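Local coordinates for protein DNA-entry nuclease (Competence-specific nuclease) (Streptococcus agalactiae ILRI112, PDB 4QGO) that probably cleaves DNA without sequence specificity as a beta-beta-alpha metal (His-Me finger) nuclease and acts as a virulence factor, at residues Thr175-Asn180 with Pro186-Leu191. The protein carries 1 engineered substitution. Sequence-based numbering, arbitrary orientation. Where two conformers were deposited one is given.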
loop_
_atom_site.group_PDB
_atom_site.type_symbol
_atom_site.label_atom_id
_atom_site.label_comp_id
_atom_site.label_asym_id
_atom_site.label_seq_id
_atom_site.Cartn_x
_atom_site.Cartn_y
_atom_site.Cartn_z
ATOM N N THR A 175 4.450 -3.312 2.239
ATOM C CA THR A 175 5.676 -2.661 2.680
ATOM C C THR A 175 5.788 -1.285 2.047
ATOM O O THR A 175 5.930 -1.173 0.834
ATOM C CB THR A 175 6.911 -3.477 2.279
ATOM O OG1 THR A 175 6.752 -4.847 2.702
ATOM C CG2 THR A 175 8.174 -2.902 2.917
ATOM N N PRO A 176 5.717 -0.227 2.861
ATOM C CA PRO A 176 6.031 1.106 2.328
ATOM C C PRO A 176 7.486 1.143 1.871
ATOM O O PRO A 176 8.376 0.690 2.612
ATOM C CB PRO A 176 5.830 2.031 3.534
ATOM C CG PRO A 176 4.974 1.234 4.509
ATOM C CD PRO A 176 5.388 -0.199 4.297
ATOM N N LEU A 177 7.721 1.655 0.666
ATOM C CA LEU A 177 9.085 1.777 0.133
ATOM C C LEU A 177 9.565 3.219 0.287
ATOM O O LEU A 177 8.908 4.151 -0.202
ATOM C CB LEU A 177 9.140 1.337 -1.332
ATOM C CG LEU A 177 8.617 -0.066 -1.642
ATOM C CD1 LEU A 177 8.814 -0.376 -3.121
ATOM C CD2 LEU A 177 9.302 -1.104 -0.763
ATOM N N TYR A 178 10.673 3.401 1.007
ATOM C CA TYR A 178 11.275 4.721 1.232
ATOM C C TYR A 178 12.566 4.837 0.425
ATOM O O TYR A 178 13.279 3.846 0.246
ATOM C CB TYR A 178 11.575 4.950 2.718
ATOM C CG TYR A 178 10.350 4.856 3.618
ATOM C CD1 TYR A 178 9.520 5.949 3.810
ATOM C CD2 TYR A 178 10.026 3.668 4.263
ATOM C CE1 TYR A 178 8.398 5.866 4.618
ATOM C CE2 TYR A 178 8.915 3.579 5.084
ATOM C CZ TYR A 178 8.101 4.678 5.255
ATOM O OH TYR A 178 6.997 4.588 6.058
ATOM N N ARG A 179 12.870 6.041 -0.063
ATOM C CA ARG A 179 14.062 6.253 -0.894
ATOM C C ARG A 179 15.336 6.094 -0.092
ATOM O O ARG A 179 16.396 5.785 -0.643
ATOM C CB ARG A 179 14.090 7.666 -1.466
ATOM C CG ARG A 179 12.999 7.997 -2.471
ATOM C CD ARG A 179 13.209 9.403 -3.030
ATOM N NE ARG A 179 13.278 10.394 -1.963
ATOM C CZ ARG A 179 13.681 11.649 -2.133
ATOM N NH1 ARG A 179 14.061 12.071 -3.335
ATOM N NH2 ARG A 179 13.712 12.481 -1.102
ATOM N N ASN A 180 15.221 6.350 1.203
ATOM C CA ASN A 180 16.366 6.435 2.093
ATOM C C ASN A 180 15.892 6.291 3.529
ATOM O O ASN A 180 14.703 6.090 3.794
ATOM C CB ASN A 180 17.079 7.773 1.890
ATOM C CG ASN A 180 16.154 8.959 2.082
ATOM O OD1 ASN A 180 15.440 9.051 3.083
ATOM N ND2 ASN A 180 16.143 9.864 1.108
ATOM N N PRO A 186 6.610 7.401 2.039
ATOM C CA PRO A 186 7.098 6.384 1.104
ATOM C C PRO A 186 6.837 6.812 -0.337
ATOM O O PRO A 186 5.836 7.475 -0.596
ATOM C CB PRO A 186 6.249 5.155 1.459
ATOM C CG PRO A 186 4.977 5.717 1.982
ATOM C CD PRO A 186 5.375 6.982 2.731
ATOM N N PHE A 187 7.714 6.435 -1.262
ATOM C CA PHE A 187 7.487 6.780 -2.663
ATOM C C PHE A 187 6.615 5.749 -3.376
ATOM O O PHE A 187 6.161 5.987 -4.499
ATOM C CB PHE A 187 8.814 6.992 -3.428
ATOM C CG PHE A 187 9.597 5.719 -3.655
ATOM C CD1 PHE A 187 9.391 4.951 -4.799
ATOM C CD2 PHE A 187 10.535 5.290 -2.721
ATOM C CE1 PHE A 187 10.101 3.762 -5.003
ATOM C CE2 PHE A 187 11.250 4.119 -2.917
ATOM C CZ PHE A 187 11.041 3.356 -4.063
ATOM N N ALA A 188 6.392 4.599 -2.733
ATOM C CA ALA A 188 5.539 3.568 -3.304
ATOM C C ALA A 188 5.075 2.637 -2.215
ATOM O O ALA A 188 5.655 2.596 -1.132
ATOM C CB ALA A 188 6.293 2.770 -4.372
ATOM N N MET A 189 4.011 1.894 -2.501
ATOM C CA MET A 189 3.537 0.862 -1.597
ATOM C C MET A 189 3.697 -0.507 -2.253
ATOM O O MET A 189 3.123 -0.770 -3.304
ATOM C CB MET A 189 2.076 1.115 -1.199
ATOM C CG MET A 189 1.863 2.415 -0.434
ATOM S SD MET A 189 2.494 2.361 1.255
ATOM C CE MET A 189 1.156 1.483 2.065
ATOM N N HIS A 190 4.484 -1.381 -1.626
ATOM C CA HIS A 190 4.718 -2.720 -2.154
ATOM C C HIS A 190 3.643 -3.665 -1.620
ATOM O O HIS A 190 3.542 -3.849 -0.412
ATOM C CB HIS A 190 6.117 -3.179 -1.712
ATOM C CG HIS A 190 6.565 -4.481 -2.300
ATOM N ND1 HIS A 190 7.714 -5.113 -1.870
ATOM C CD2 HIS A 190 6.051 -5.258 -3.283
ATOM C CE1 HIS A 190 7.877 -6.232 -2.555
ATOM N NE2 HIS A 190 6.888 -6.340 -3.423
ATOM N N LEU A 191 2.830 -4.243 -2.508
ATOM C CA LEU A 191 1.780 -5.180 -2.096
ATOM C C LEU A 191 2.058 -6.561 -2.661
ATOM O O LEU A 191 2.296 -6.694 -3.859
ATOM C CB LEU A 191 0.398 -4.739 -2.599
ATOM C CG LEU A 191 0.047 -3.254 -2.596
ATOM C CD1 LEU A 191 -1.327 -3.056 -3.205
ATOM C CD2 LEU A 191 0.080 -2.712 -1.181
HETATM O O HOH W 1 5.471 -6.028 0.532
#
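A classic beta bulge marks the turn end of the hairpin formed by strands 170-177 and 188-195, where Phe187 and Ala188 both lie opposite Leu177. Leu177 N donates to Ala188 O in a nearly straight bond of 2.9 Å, whereas Leu177 O accepts from Phe187 N at 2.8 Å with a bent N-H...O angle of 136°. Farther along, Thr175 and His190 exchange two backbone bonds, and a water spans Thr175 OG1 and His190 O. Phe187 holds CG between its backbone N and carbonyl carbon (chi1 70°), which brings the ring against Leu177 and Tyr178: Leu177 CB makes an off-centre CH-pi contact 4.2 Å from the Phe187 ring centroid, while the carbonyl carbon of Tyr178 meets the ring edge in plane. Both strands run within the central antiparallel sheet of the nuclease domain, and helix 12-22 packs against Leu177 and Phe187. On the face that holds Leu177, Ala188 and His190, Leu177 CD2 reaches His190 CB at 3.9 Å; the imidazole, with CG anti to the backbone N (chi1 -174°), hydrogen-bonds Asn203 OD1 through NE2. The other face carries Pro176, whose CB touches Pro186 CB at 3.8 Å. At the turn, where Tyr178 follows one strand and Pro186 precedes the other, Pro186 CB sits over one face of the Tyr178 ring, 4.2 Å from its centroid, and the phenol oxygen is hydrogen-bonded to the carbonyl of Pro63.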